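Local structure of peptidase M16 C-terminal domain-containing protein (Enterococcus faecalis, 3D3Y) at residues Val12-Ile17 against Ile203-Asp208; Ala73-Gly78 against Phe88-Asn93; Asp269-Ala274 against Ile400-Glu405; Leu275-Gly280 against Gln352-Leu357. The protein is of unknown function but is related to M16 metallopeptidases, whose chains typically join two similar alpha/beta domains. All blocks are in the same frame, centred on the assembly; numbering follows the deposited sequence.

Contact 1 of 4, residues Val12-Ile17 against Ile203-Asp208; sequences VNLHVI and IFVLGD
Leu14, His15, Val16 and Ile17 pair in parallel register with Ile203, Phe204, Val205 and Leu206, the axes of these segments approaching to 4.7 Å, with their directions 11° apart. Five backbone hydrogen bonds join them: Asn13 O and His15 O receive Ile203 N and Val205 N, His15 N and Ile17 N give to Ile203 O and Val205 O, and Gly207 N closes the row at 3.1 Å from Ile17 O. On the face carrying His15 and Phe204 the two rings form an offset stack, centroids 4.5 Å apart and planes 26° from each other. His15 CD2 sits above the phenyl face toward its rim, 3.5 Å from Phe204 CZ, while His15 CB makes a CH-pi contact over the same ring. Chi1 of -45° sets His15 CG anti to the carbonyl carbon; NE2 is bound to Asp202 OD1, which would restrain the ring's rotation. Ile17 CD1 meets the edge of the phenyl ring, 3.7 Å from Phe204 CD1, and Ile17 CG2 lies 3.6 Å from Leu206 CD1. The other face is aliphatic: Leu14 CD1 approaches Ile203 CG2 at 3.8 Å and also reaches Val205 CG2. This face packs on helix 211-219, Leu14 and Ile203 on Phe218, Val16 and Val205 on Leu214. Helix 368-380 packs against the His15 and Phe204 side. A strand from the start of the chain thus lies beside one arriving some 190 residues later, the parallel pairing within an otherwise antiparallel sheet, consistent with an alpha/beta domain of the M16 peptidase type.

Contact 2 of 4, residues Ala73-Gly78 against Phe88-Asn93; sequences ASFGIG and FNISMN
Phe75 holds CG anti to its backbone N (chi1 165°), and its ring comes to lie beside Ile90, pointing the same way. Ile77 instead has CG1 anti to its carbonyl carbon (chi1 -49°), which leaves CG2 beside that carbon and facing Phe88. The edge of the Phe75 ring takes both neighbours on the partner strand: CE1 is 3.7 Å from Ile90 CG2, and CD1 is 3.9 Å from CG of Met92, a selenomethionine. Ile77 CG2 reaches the phenyl ring of Phe88, 3.5 Å from CE2, and touches Ile90 CG1 at 3.8 Å. Where the selenomethionine chain bends at chi3, its CE turns to Ala73 CB. These side chains face helices of the same domain: the Phe75 ring meets that of Phe112 edge-to-face, and Ile77 packs on Ser47 and Met50 of helix 40-52. The backbone is that of a beta hairpin, strands 74-82 and 85-95, in which Ser74 with Asn93, Gly76 with Ser91 and Gly78 with Asn89 are hydrogen-bonded antiparallel pairs, each joined by two bonds. Phe75 with Met92 and Ile77 with Ile90 are the non-hydrogen-bonded pairs between. The bond from Ser91 N to Gly76 O, 2.8 Å long, is almost straight at 177°. Ser74, Ser91, Asn89 and Asn93 occupy the other face, where two glycines of strand 74-82 contribute no side chain. There Ser74 CB stands 4.1 Å from Asn93 CB. Asn89 OD1 is bound by Arg30 NE and Asn93 ND2 by Thr24 OG1, tying this face to strand 24-34, the next strand of the sheet beyond 85-95.

Contact 3 of 4, residues Asp269-Ala274 against Ile400-Glu405; sequences DSYYFA and IPEIQE. With EDO (1,2-ethanediol), chain H.
Tyr271 and Glu405 meet with their side chains crossing at about a right angle, the phenol laid across the aliphatic part of the acid. Glu405 CG makes the approach, 3.7 Å from both CZ and OH of Tyr271, while the planes of ring and carboxylate stand 49° apart. The bend at chi2 (60°) turns CD away from a straight course, and the carboxylate finds its partner elsewhere, OE2 forming a salt bridge with Arg409 NE one turn further along helix 400-409. Tyr271, the N-cap residue of helix 272-284, has CG anti to its carbonyl carbon (chi1 -73°), and the ring extends to the neighbouring helix, where CE1 also lies 3.9 Å from Glu402 O and 4.1 Å from Glu402 CB. Beside the ring, Ala274 CB points toward the partner helix and comes 3.9 Å from Glu402 CB. The carboxylate of Glu402 has its partner just before its own helix, OE1 accepting a hydrogen bond from Thr399 N. At Asp269, first residue of the type I turn to Tyr272, a doubtfully placed 1,2-ethanediol, probably from the crystallisation liquor, makes a weak hydrogen bond from O2 to OD1. No hydrogen bond crosses between the protein segments: the contact is apolar, and the glutamate charges, held by Arg409 and by Thr399 N on their own side, add no bond across it.

Contact 4 of 4, residues Leu275-Gly280 against Gln352-Leu357; sequences LQVFNG and QTKAML
Helix segments 275-280 and 352-357 cross at 114°, their axes 9.2 Å apart at the closest, and the backbones draw nearest where Gly280 CA is 5.5 Å from Thr353 CA. Thr353 points its methyl into this approach. CG2, held anti to the backbone N while OG1 is anti to the carbonyl carbon (chi1 -59°), lies 3.6 Å from Gly280 CA and 3.5 Å from Val277 O, with Val277 CG1 a little further off. The absence of a side chain at Gly280 is what admits the methyl, since a beta carbon there would collide with it. One turn along, Leu357 CD1 rests against the first helix 3.6 Å from Gln276 O and 4.0 Å from Val277 CG2, its side chain lying oblique to those of Gln276 and Val277. Ile395 of helix 388-397 touches Gln276, Lys354 and Leu357 alike, adding a third helix to the junction. Thr353 and Lys354 have their polar partners elsewhere: Thr353 OG1 bonds to Glu349 O and His287 NE2, and Lys354 NZ to the carbonyl oxygens of Asn396 and Val398. With no hydrogen bond between the segments, the crossing rests on methyl groups packed on one another, on a glycine and on helix backbone.

Overall arrangement
Along the chain, contact 2 is nested inside the loop closed by contact 1, and contact 4 inside that of contact 3, which opens later. Contacts 1 and 2, with centres about 14 Å apart, belong to one mixed sheet, in which strands 200-207 and 85-95 are separated by strand 24-34. Contacts 3 and 4 share helix 272-284 and lie about 11 Å apart between centres; they touch where Ile403 CD1 meets Val277 CG1 at 3.7 Å. The two groups are about 33 to 37 Å apart between centres, consistent with the two-domain build of M16 relatives: contacts 1 and 2 sample the sheet of one half, contacts 3 and 4 the helices beside the other half's sheet.

Contact 1 of 4, residues Val12-Ile17 against Ile203-Asp208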
loop_
_atom_site.group_PDB
_atom_site.type_symbol
_atom_site.label_atom_id
_atom_site.label_comp_id
_atom_site.label_asym_id
_atom_site.label_seq_id
_atom_site.Cartn_x
_atom_site.Cartn_y
_atom_site.Cartn_z
ATOM N N VAL A 12 -10.175 2.706 -19.734
ATOM C CA VAL A 12 -9.590 1.363 -19.669
ATOM C C VAL A 12 -8.424 1.243 -20.647
ATOM O O VAL A 12 -8.602 1.207 -21.876
ATOM C CB VAL A 12 -10.644 0.239 -19.930
ATOM C CG1 VAL A 12 -9.985 -1.159 -19.786
ATOM C CG2 VAL A 12 -11.827 0.359 -18.950
ATOM N N ASN A 13 -7.229 1.170 -20.081
ATOM C CA ASN A 13 -6.010 1.197 -20.877
ATOM C C ASN A 13 -5.139 -0.004 -20.664
ATOM O O ASN A 13 -5.085 -0.558 -19.559
ATOM C CB ASN A 13 -5.249 2.485 -20.578
ATOM C CG ASN A 13 -6.009 3.693 -21.047
ATOM O OD1 ASN A 13 -6.055 3.960 -22.241
ATOM N ND2 ASN A 13 -6.675 4.393 -20.121
ATOM N N LEU A 14 -4.494 -0.438 -21.732
ATOM C CA LEU A 14 -3.609 -1.590 -21.698
ATOM C C LEU A 14 -2.181 -1.096 -21.847
ATOM O O LEU A 14 -1.891 -0.205 -22.673
ATOM C CB LEU A 14 -3.960 -2.582 -22.823
ATOM C CG LEU A 14 -3.017 -3.768 -23.139
ATOM C CD1 LEU A 14 -2.850 -4.745 -21.954
ATOM C CD2 LEU A 14 -3.515 -4.517 -24.353
ATOM N N HIS A 15 -1.285 -1.673 -21.059
ATOM C CA HIS A 15 0.128 -1.291 -21.090
ATOM C C HIS A 15 0.954 -2.550 -21.181
ATOM O O HIS A 15 0.901 -3.408 -20.284
ATOM C CB HIS A 15 0.524 -0.500 -19.825
ATOM C CG HIS A 15 -0.466 0.556 -19.447
ATOM N ND1 HIS A 15 -0.435 1.826 -19.973
ATOM C CD2 HIS A 15 -1.530 0.523 -18.614
ATOM C CE1 HIS A 15 -1.435 2.536 -19.476
ATOM N NE2 HIS A 15 -2.114 1.770 -18.646
ATOM N N VAL A 16 1.703 -2.670 -22.264
ATOM C CA VAL A 16 2.523 -3.842 -22.524
ATOM C C VAL A 16 3.992 -3.449 -22.330
ATOM O O VAL A 16 4.465 -2.490 -22.952
ATOM C CB VAL A 16 2.286 -4.362 -23.964
ATOM C CG1 VAL A 16 3.225 -5.540 -24.292
ATOM C CG2 VAL A 16 0.797 -4.736 -24.181
ATOM N N ILE A 17 4.685 -4.175 -21.446
ATOM C CA ILE A 17 6.085 -3.928 -21.119
ATOM C C ILE A 17 6.908 -5.141 -21.581
ATOM O O ILE A 17 7.034 -6.150 -20.851
ATOM C CB ILE A 17 6.335 -3.600 -19.600
ATOM C CG1 ILE A 17 5.474 -2.424 -19.115
ATOM C CG2 ILE A 17 7.815 -3.194 -19.367
ATOM C CD1 ILE A 17 4.130 -2.790 -18.665
ATOM N N ILE A 203 -4.331 -2.202 -17.276
ATOM C CA ILE A 203 -3.927 -3.596 -17.404
ATOM C C ILE A 203 -2.500 -3.568 -17.859
ATOM O O ILE A 203 -2.149 -2.841 -18.826
ATOM C CB ILE A 203 -4.795 -4.335 -18.441
ATOM C CG1 ILE A 203 -6.255 -4.303 -17.991
ATOM C CG2 ILE A 203 -4.295 -5.778 -18.617
ATOM C CD1 ILE A 203 -7.241 -4.874 -19.011
ATOM N N PHE A 204 -1.670 -4.303 -17.130
ATOM C CA PHE A 204 -0.244 -4.386 -17.420
ATOM C C PHE A 204 0.169 -5.813 -17.747
ATOM O O PHE A 204 -0.284 -6.781 -17.103
ATOM C CB PHE A 204 0.563 -3.887 -16.221
ATOM C CG PHE A 204 0.462 -2.414 -16.010
ATOM C CD1 PHE A 204 1.489 -1.574 -16.406
ATOM C CD2 PHE A 204 -0.677 -1.857 -15.413
ATOM C CE1 PHE A 204 1.388 -0.203 -16.227
ATOM C CE2 PHE A 204 -0.771 -0.484 -15.229
ATOM C CZ PHE A 204 0.252 0.334 -15.626
ATOM N N VAL A 205 1.035 -5.932 -18.749
ATOM C CA VAL A 205 1.612 -7.201 -19.120
ATOM C C VAL A 205 3.107 -6.989 -19.231
ATOM O O VAL A 205 3.570 -6.189 -20.052
ATOM C CB VAL A 205 1.046 -7.732 -20.478
ATOM C CG1 VAL A 205 1.662 -9.089 -20.791
ATOM C CG2 VAL A 205 -0.465 -7.835 -20.393
ATOM N N LEU A 206 3.853 -7.698 -18.385
ATOM C CA LEU A 206 5.303 -7.614 -18.345
ATOM C C LEU A 206 5.880 -8.986 -18.664
ATOM O O LEU A 206 5.653 -9.973 -17.913
ATOM C CB LEU A 206 5.782 -7.134 -16.963
ATOM C CG LEU A 206 7.284 -7.296 -16.668
ATOM C CD1 LEU A 206 8.029 -6.148 -17.272
ATOM C CD2 LEU A 206 7.541 -7.343 -15.195
ATOM N N GLY A 207 6.633 -9.060 -19.758
ATOM C CA GLY A 207 7.252 -10.334 -20.150
ATOM C C GLY A 207 7.674 -10.302 -21.610
ATOM O O GLY A 207 7.592 -9.236 -22.262
ATOM N N ASP A 208 8.117 -11.455 -22.123
ATOM C CA ASP A 208 8.538 -11.563 -23.517
ATOM C C ASP A 208 7.294 -11.730 -24.361
ATOM O O ASP A 208 6.936 -12.832 -24.768
ATOM C CB ASP A 208 9.503 -12.740 -23.709
ATOM C CG ASP A 208 10.086 -12.813 -25.127
ATOM O OD1 ASP A 208 9.838 -11.919 -25.968
ATOM O OD2 ASP A 208 10.823 -13.775 -25.389
#

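Contact 2 of 4, residues Ala73-Gly78 against Phe88-Asn93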
loop_
_atom_site.group_PDB
_atom_site.type_symbol
_atom_site.label_atom_id
_atom_site.label_comp_id
_atom_site.label_asym_id
_atom_site.label_seq_id
_atom_site.Cartn_x
_atom_site.Cartn_y
_atom_site.Cartn_z
ATOM N N ALA A 73 -0.433 -21.755 -13.208
ATOM C CA ALA A 73 -0.464 -20.302 -13.042
ATOM C C ALA A 73 -0.656 -19.908 -11.585
ATOM O O ALA A 73 -1.310 -20.626 -10.851
ATOM C CB ALA A 73 -1.618 -19.715 -13.886
ATOM N N SER A 74 -0.087 -18.770 -11.170
ATOM C CA SER A 74 -0.399 -18.167 -9.886
ATOM C C SER A 74 -1.439 -17.085 -10.153
ATOM O O SER A 74 -1.376 -16.367 -11.189
ATOM C CB SER A 74 0.826 -17.501 -9.272
ATOM O OG SER A 74 1.753 -18.495 -8.866
ATOM N N PHE A 75 -2.365 -16.958 -9.217
ATOM C CA PHE A 75 -3.479 -16.020 -9.324
ATOM C C PHE A 75 -3.833 -15.461 -7.951
ATOM O O PHE A 75 -3.930 -16.208 -6.967
ATOM C CB PHE A 75 -4.681 -16.729 -9.946
ATOM C CG PHE A 75 -5.995 -15.988 -9.786
ATOM C CD1 PHE A 75 -6.206 -14.773 -10.410
ATOM C CD2 PHE A 75 -7.006 -16.523 -9.001
ATOM C CE1 PHE A 75 -7.426 -14.087 -10.278
ATOM C CE2 PHE A 75 -8.231 -15.860 -8.853
ATOM C CZ PHE A 75 -8.442 -14.639 -9.499
ATOM N N GLY A 76 -4.049 -14.145 -7.866
ATOM C CA GLY A 76 -4.510 -13.594 -6.588
ATOM C C GLY A 76 -5.181 -12.263 -6.801
ATOM O O GLY A 76 -4.959 -11.600 -7.823
ATOM N N ILE A 77 -6.019 -11.875 -5.845
ATOM C CA ILE A 77 -6.637 -10.557 -5.814
ATOM C C ILE A 77 -6.447 -9.970 -4.406
ATOM O O ILE A 77 -6.643 -10.678 -3.377
ATOM C CB ILE A 77 -8.153 -10.615 -6.185
ATOM C CG1 ILE A 77 -8.390 -11.427 -7.471
ATOM C CG2 ILE A 77 -8.747 -9.199 -6.362
ATOM C CD1 ILE A 77 -9.915 -11.440 -7.924
ATOM N N GLY A 78 -6.058 -8.696 -4.350
ATOM C CA GLY A 78 -6.029 -7.977 -3.060
ATOM C C GLY A 78 -6.286 -6.477 -3.270
ATOM O O GLY A 78 -6.613 -6.051 -4.364
ATOM N N PHE A 88 -7.701 -1.959 -6.389
ATOM C CA PHE A 88 -8.201 -3.339 -6.350
ATOM C C PHE A 88 -7.397 -4.046 -7.435
ATOM O O PHE A 88 -7.452 -3.665 -8.604
ATOM C CB PHE A 88 -9.687 -3.337 -6.639
ATOM C CG PHE A 88 -10.347 -4.692 -6.647
ATOM C CD1 PHE A 88 -11.164 -5.075 -5.577
ATOM C CD2 PHE A 88 -10.232 -5.553 -7.758
ATOM C CE1 PHE A 88 -11.848 -6.295 -5.607
ATOM C CE2 PHE A 88 -10.896 -6.797 -7.798
ATOM C CZ PHE A 88 -11.705 -7.176 -6.700
ATOM N N ASN A 89 -6.627 -5.052 -7.028
ATOM C CA ASN A 89 -5.516 -5.564 -7.842
ATOM C C ASN A 89 -5.650 -7.043 -8.155
ATOM O O ASN A 89 -5.580 -7.871 -7.249
ATOM C CB ASN A 89 -4.211 -5.399 -7.044
ATOM C CG ASN A 89 -4.024 -3.996 -6.484
ATOM O OD1 ASN A 89 -4.064 -3.029 -7.228
ATOM N ND2 ASN A 89 -3.800 -3.888 -5.168
ATOM N N ILE A 90 -5.804 -7.383 -9.429
ATOM C CA ILE A 90 -5.893 -8.796 -9.819
ATOM C C ILE A 90 -4.586 -9.113 -10.503
ATOM O O ILE A 90 -4.202 -8.454 -11.479
ATOM C CB ILE A 90 -7.052 -9.039 -10.798
ATOM C CG1 ILE A 90 -8.393 -8.649 -10.148
ATOM C CG2 ILE A 90 -7.078 -10.500 -11.291
ATOM C CD1 ILE A 90 -9.551 -8.594 -11.180
ATOM N N SER A 91 -3.892 -10.113 -9.967
ATOM C CA SER A 91 -2.548 -10.456 -10.439
ATOM C C SER A 91 -2.529 -11.894 -10.924
ATOM O O SER A 91 -3.194 -12.761 -10.325
ATOM C CB SER A 91 -1.566 -10.333 -9.262
ATOM O OG SER A 91 -1.513 -8.977 -8.803
HETATM N N MSE A 92 -1.719 -12.145 -11.962
HETATM C CA MSE A 92 -1.451 -13.480 -12.463
HETATM C C MSE A 92 -0.005 -13.573 -12.910
HETATM O O MSE A 92 0.571 -12.594 -13.426
HETATM C CB MSE A 92 -2.306 -13.802 -13.679
HETATM C CG MSE A 92 -3.698 -14.213 -13.404
HETATM SE SE MSE A 92 -4.570 -14.811 -15.051
HETATM C CE MSE A 92 -4.117 -16.655 -15.138
ATOM N N ASN A 93 0.563 -14.760 -12.730
ATOM C CA ASN A 93 1.899 -15.126 -13.238
ATOM C C ASN A 93 1.690 -16.426 -14.039
ATOM O O ASN A 93 1.058 -17.380 -13.548
ATOM C CB ASN A 93 2.868 -15.326 -12.061
ATOM C CG ASN A 93 4.360 -15.369 -12.477
ATOM O OD1 ASN A 93 5.173 -16.072 -11.837
ATOM N ND2 ASN A 93 4.732 -14.605 -13.502
#

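Contact 3 of 4, residues Asp269-Ala274 against Ile400-Glu405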
loop_
_atom_site.group_PDB
_atom_site.type_symbol
_atom_site.label_atom_id
_atom_site.label_comp_id
_atom_site.label_asym_id
_atom_site.label_seq_id
_atom_site.Cartn_x
_atom_site.Cartn_y
_atom_site.Cartn_z
ATOM N N ASP A 269 8.641 15.639 -4.994
ATOM C CA ASP A 269 8.903 17.001 -4.460
ATOM C C ASP A 269 10.402 17.256 -4.302
ATOM O O ASP A 269 11.187 16.330 -4.177
ATOM C CB ASP A 269 8.265 17.186 -3.081
ATOM C CG ASP A 269 6.787 17.577 -3.141
ATOM O OD1 ASP A 269 6.269 17.783 -4.252
ATOM O OD2 ASP A 269 6.139 17.646 -2.057
ATOM N N SER A 270 10.770 18.530 -4.253
ATOM C CA SER A 270 12.138 18.973 -4.030
ATOM C C SER A 270 12.883 18.274 -2.877
ATOM O O SER A 270 14.017 17.822 -3.081
ATOM C CB SER A 270 12.138 20.487 -3.837
ATOM O OG SER A 270 11.603 21.102 -5.025
ATOM N N TYR A 271 12.238 18.176 -1.709
ATOM C CA TYR A 271 12.813 17.547 -0.523
ATOM C C TYR A 271 12.513 16.060 -0.341
ATOM O O TYR A 271 12.785 15.485 0.735
ATOM C CB TYR A 271 12.477 18.351 0.745
ATOM C CG TYR A 271 13.287 19.648 0.793
ATOM C CD1 TYR A 271 14.594 19.659 1.305
ATOM C CD2 TYR A 271 12.771 20.846 0.275
ATOM C CE1 TYR A 271 15.373 20.840 1.329
ATOM C CE2 TYR A 271 13.542 22.031 0.293
ATOM C CZ TYR A 271 14.844 22.005 0.823
ATOM O OH TYR A 271 15.619 23.153 0.854
ATOM N N TYR A 272 12.001 15.425 -1.393
ATOM C CA TYR A 272 11.720 13.972 -1.336
ATOM C C TYR A 272 12.942 13.169 -0.893
ATOM O O TYR A 272 12.851 12.352 0.023
ATOM C CB TYR A 272 11.195 13.459 -2.675
ATOM C CG TYR A 272 10.936 11.950 -2.673
ATOM C CD1 TYR A 272 9.760 11.421 -2.142
ATOM C CD2 TYR A 272 11.892 11.068 -3.175
ATOM C CE1 TYR A 272 9.527 10.004 -2.139
ATOM C CE2 TYR A 272 11.689 9.680 -3.176
ATOM C CZ TYR A 272 10.512 9.159 -2.642
ATOM O OH TYR A 272 10.345 7.802 -2.704
ATOM N N PHE A 273 14.085 13.344 -1.563
ATOM C CA PHE A 273 15.275 12.548 -1.214
ATOM C C PHE A 273 15.857 12.907 0.161
ATOM O O PHE A 273 16.219 12.012 0.952
ATOM C CB PHE A 273 16.344 12.625 -2.334
ATOM C CG PHE A 273 15.944 11.865 -3.545
ATOM C CD1 PHE A 273 16.229 10.498 -3.647
ATOM C CD2 PHE A 273 15.206 12.487 -4.563
ATOM C CE1 PHE A 273 15.808 9.765 -4.743
ATOM C CE2 PHE A 273 14.772 11.756 -5.669
ATOM C CZ PHE A 273 15.079 10.408 -5.760
ATOM N N ALA A 274 15.919 14.213 0.445
ATOM C CA ALA A 274 16.304 14.710 1.782
ATOM C C ALA A 274 15.460 14.056 2.896
ATOM O O ALA A 274 15.960 13.748 3.970
ATOM C CB ALA A 274 16.149 16.252 1.828
ATOM N N ILE A 400 23.607 17.971 4.675
ATOM C CA ILE A 400 23.106 18.221 6.023
ATOM C C ILE A 400 22.108 19.377 6.053
ATOM O O ILE A 400 21.056 19.231 6.680
ATOM C CB ILE A 400 24.249 18.384 7.045
ATOM C CG1 ILE A 400 24.839 16.998 7.355
ATOM C CG2 ILE A 400 23.769 19.051 8.355
ATOM C CD1 ILE A 400 26.188 17.066 8.146
ATOM N N PRO A 401 22.427 20.518 5.386
ATOM C CA PRO A 401 21.463 21.630 5.331
ATOM C C PRO A 401 20.088 21.206 4.786
ATOM O O PRO A 401 19.057 21.670 5.300
ATOM C CB PRO A 401 22.172 22.682 4.451
ATOM C CG PRO A 401 23.656 22.430 4.718
ATOM C CD PRO A 401 23.713 20.892 4.768
ATOM N N GLU A 402 20.056 20.292 3.815
ATOM C CA GLU A 402 18.768 19.780 3.325
ATOM C C GLU A 402 18.022 18.962 4.365
ATOM O O GLU A 402 16.775 19.066 4.479
ATOM C CB GLU A 402 18.938 18.936 2.073
ATOM C CG GLU A 402 19.329 19.777 0.810
ATOM C CD GLU A 402 19.692 18.880 -0.377
ATOM O OE1 GLU A 402 20.079 17.703 -0.134
ATOM O OE2 GLU A 402 19.594 19.333 -1.544
ATOM N N ILE A 403 18.776 18.161 5.122
ATOM C CA ILE A 403 18.209 17.354 6.211
ATOM C C ILE A 403 17.650 18.239 7.322
ATOM O O ILE A 403 16.552 17.935 7.877
ATOM C CB ILE A 403 19.271 16.358 6.768
ATOM C CG1 ILE A 403 19.763 15.398 5.659
ATOM C CG2 ILE A 403 18.712 15.597 8.011
ATOM C CD1 ILE A 403 21.087 14.713 5.914
ATOM N N GLN A 404 18.389 19.307 7.659
ATOM C CA GLN A 404 17.974 20.276 8.675
ATOM C C GLN A 404 16.683 20.964 8.244
ATOM O O GLN A 404 15.769 21.184 9.066
ATOM C CB GLN A 404 19.039 21.375 8.889
ATOM C CG GLN A 404 20.365 20.941 9.481
ATOM C CD GLN A 404 21.336 22.107 9.595
ATOM O OE1 GLN A 404 22.217 22.276 8.738
ATOM N NE2 GLN A 404 21.184 22.916 10.636
ATOM N N GLU A 405 16.612 21.326 6.960
ATOM C CA GLU A 405 15.368 21.923 6.427
ATOM C C GLU A 405 14.133 20.970 6.523
ATOM O O GLU A 405 13.044 21.402 6.916
ATOM C CB GLU A 405 15.586 22.444 4.992
ATOM C CG GLU A 405 14.369 23.064 4.319
ATOM C CD GLU A 405 13.821 24.275 5.072
ATOM O OE1 GLU A 405 14.606 24.968 5.779
ATOM O OE2 GLU A 405 12.593 24.526 4.945
HETATM C C1 EDO H . 8.170 21.618 -3.253
HETATM O O1 EDO H . 9.232 22.020 -2.392
HETATM C C2 EDO H . 8.815 20.770 -4.319
HETATM O O2 EDO H . 7.835 20.261 -5.204
#

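Contact 4 of 4, residues Leu275-Gly280 against Gln352-Leu357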
loop_
_atom_site.group_PDB
_atom_site.type_symbol
_atom_site.label_atom_id
_atom_site.label_comp_id
_atom_site.label_asym_id
_atom_site.label_seq_id
_atom_site.Cartn_x
_atom_site.Cartn_y
_atom_site.Cartn_z
ATOM N N LEU A 275 14.179 13.849 2.616
ATOM C CA LEU A 275 13.272 13.227 3.613
ATOM C C LEU A 275 13.613 11.748 3.816
ATOM O O LEU A 275 13.622 11.241 4.947
ATOM C CB LEU A 275 11.811 13.407 3.197
ATOM C CG LEU A 275 10.773 12.624 4.021
ATOM C CD1 LEU A 275 10.701 13.249 5.417
ATOM C CD2 LEU A 275 9.403 12.710 3.310
ATOM N N GLN A 276 13.961 11.072 2.716
ATOM C CA GLN A 276 14.392 9.675 2.787
ATOM C C GLN A 276 15.558 9.556 3.797
ATOM O O GLN A 276 15.561 8.692 4.670
ATOM C CB GLN A 276 14.823 9.192 1.395
ATOM C CG GLN A 276 13.702 9.138 0.344
ATOM C CD GLN A 276 12.687 8.047 0.659
ATOM O OE1 GLN A 276 13.008 7.053 1.331
ATOM N NE2 GLN A 276 11.460 8.229 0.198
ATOM N N VAL A 277 16.524 10.454 3.662
ATOM C CA VAL A 277 17.713 10.438 4.487
ATOM C C VAL A 277 17.372 10.907 5.894
ATOM O O VAL A 277 17.794 10.267 6.865
ATOM C CB VAL A 277 18.880 11.256 3.848
ATOM C CG1 VAL A 277 20.128 11.289 4.781
ATOM C CG2 VAL A 277 19.248 10.671 2.470
ATOM N N PHE A 278 16.591 11.989 6.013
ATOM C CA PHE A 278 16.194 12.468 7.351
ATOM C C PHE A 278 15.557 11.333 8.149
ATOM O O PHE A 278 15.893 11.110 9.324
ATOM C CB PHE A 278 15.211 13.637 7.278
ATOM C CG PHE A 278 14.492 13.863 8.581
ATOM C CD1 PHE A 278 15.074 14.650 9.595
ATOM C CD2 PHE A 278 13.256 13.260 8.819
ATOM C CE1 PHE A 278 14.419 14.835 10.833
ATOM C CE2 PHE A 278 12.601 13.432 10.048
ATOM C CZ PHE A 278 13.178 14.241 11.053
ATOM N N ASN A 279 14.652 10.601 7.494
ATOM C CA ASN A 279 13.926 9.527 8.155
ATOM C C ASN A 279 14.860 8.459 8.661
ATOM O O ASN A 279 14.703 7.976 9.799
ATOM C CB ASN A 279 12.848 8.891 7.266
ATOM C CG ASN A 279 12.117 7.771 7.998
ATOM O OD1 ASN A 279 12.192 6.584 7.605
ATOM N ND2 ASN A 279 11.453 8.134 9.090
ATOM N N GLY A 280 15.841 8.092 7.831
ATOM C CA GLY A 280 16.834 7.103 8.225
ATOM C C GLY A 280 17.640 7.529 9.439
ATOM O O GLY A 280 17.923 6.699 10.300
ATOM N N GLN A 352 25.915 5.835 6.664
ATOM C CA GLN A 352 25.188 4.589 6.888
ATOM C C GLN A 352 23.754 4.638 6.384
ATOM O O GLN A 352 23.269 3.676 5.821
ATOM C CB GLN A 352 25.178 4.204 8.370
ATOM C CG GLN A 352 26.431 3.518 8.819
ATOM C CD GLN A 352 26.182 2.779 10.117
ATOM O OE1 GLN A 352 26.398 3.335 11.193
ATOM N NE2 GLN A 352 25.661 1.545 10.027
ATOM N N THR A 353 23.083 5.770 6.578
ATOM C CA THR A 353 21.713 5.940 6.068
ATOM C C THR A 353 21.684 5.855 4.539
ATOM O O THR A 353 20.868 5.122 3.988
ATOM C CB THR A 353 21.103 7.256 6.562
ATOM O OG1 THR A 353 21.089 7.231 7.997
ATOM C CG2 THR A 353 19.692 7.464 6.004
ATOM N N LYS A 354 22.584 6.578 3.862
ATOM C CA LYS A 354 22.643 6.528 2.387
ATOM C C LYS A 354 22.927 5.097 1.856
ATOM O O LYS A 354 22.250 4.623 0.941
ATOM C CB LYS A 354 23.638 7.543 1.828
ATOM C CG LYS A 354 23.271 9.029 2.107
ATOM C CD LYS A 354 24.333 9.973 1.563
ATOM C CE LYS A 354 23.828 11.413 1.604
ATOM N NZ LYS A 354 24.841 12.404 1.126
ATOM N N ALA A 355 23.886 4.401 2.476
ATOM C CA ALA A 355 24.234 3.020 2.086
ATOM C C ALA A 355 23.017 2.084 2.167
ATOM O O ALA A 355 22.719 1.338 1.221
ATOM C CB ALA A 355 25.393 2.486 2.982
HETATM N N MSE A 356 22.284 2.169 3.276
HETATM C CA MSE A 356 21.144 1.275 3.488
HETATM C C MSE A 356 19.979 1.622 2.561
HETATM O O MSE A 356 19.321 0.737 2.056
HETATM C CB MSE A 356 20.715 1.246 4.966
HETATM C CG MSE A 356 21.726 0.457 5.829
HETATM SE SE MSE A 356 21.254 0.419 7.700
HETATM C CE MSE A 356 19.872 -0.964 7.593
ATOM N N LEU A 357 19.750 2.910 2.322
ATOM C CA LEU A 357 18.735 3.296 1.341
ATOM C C LEU A 357 19.109 2.785 -0.054
ATOM O O LEU A 357 18.274 2.169 -0.729
ATOM C CB LEU A 357 18.495 4.817 1.329
ATOM C CG LEU A 357 17.737 5.371 2.541
ATOM C CD1 LEU A 357 17.856 6.894 2.614
ATOM C CD2 LEU A 357 16.249 4.953 2.575
#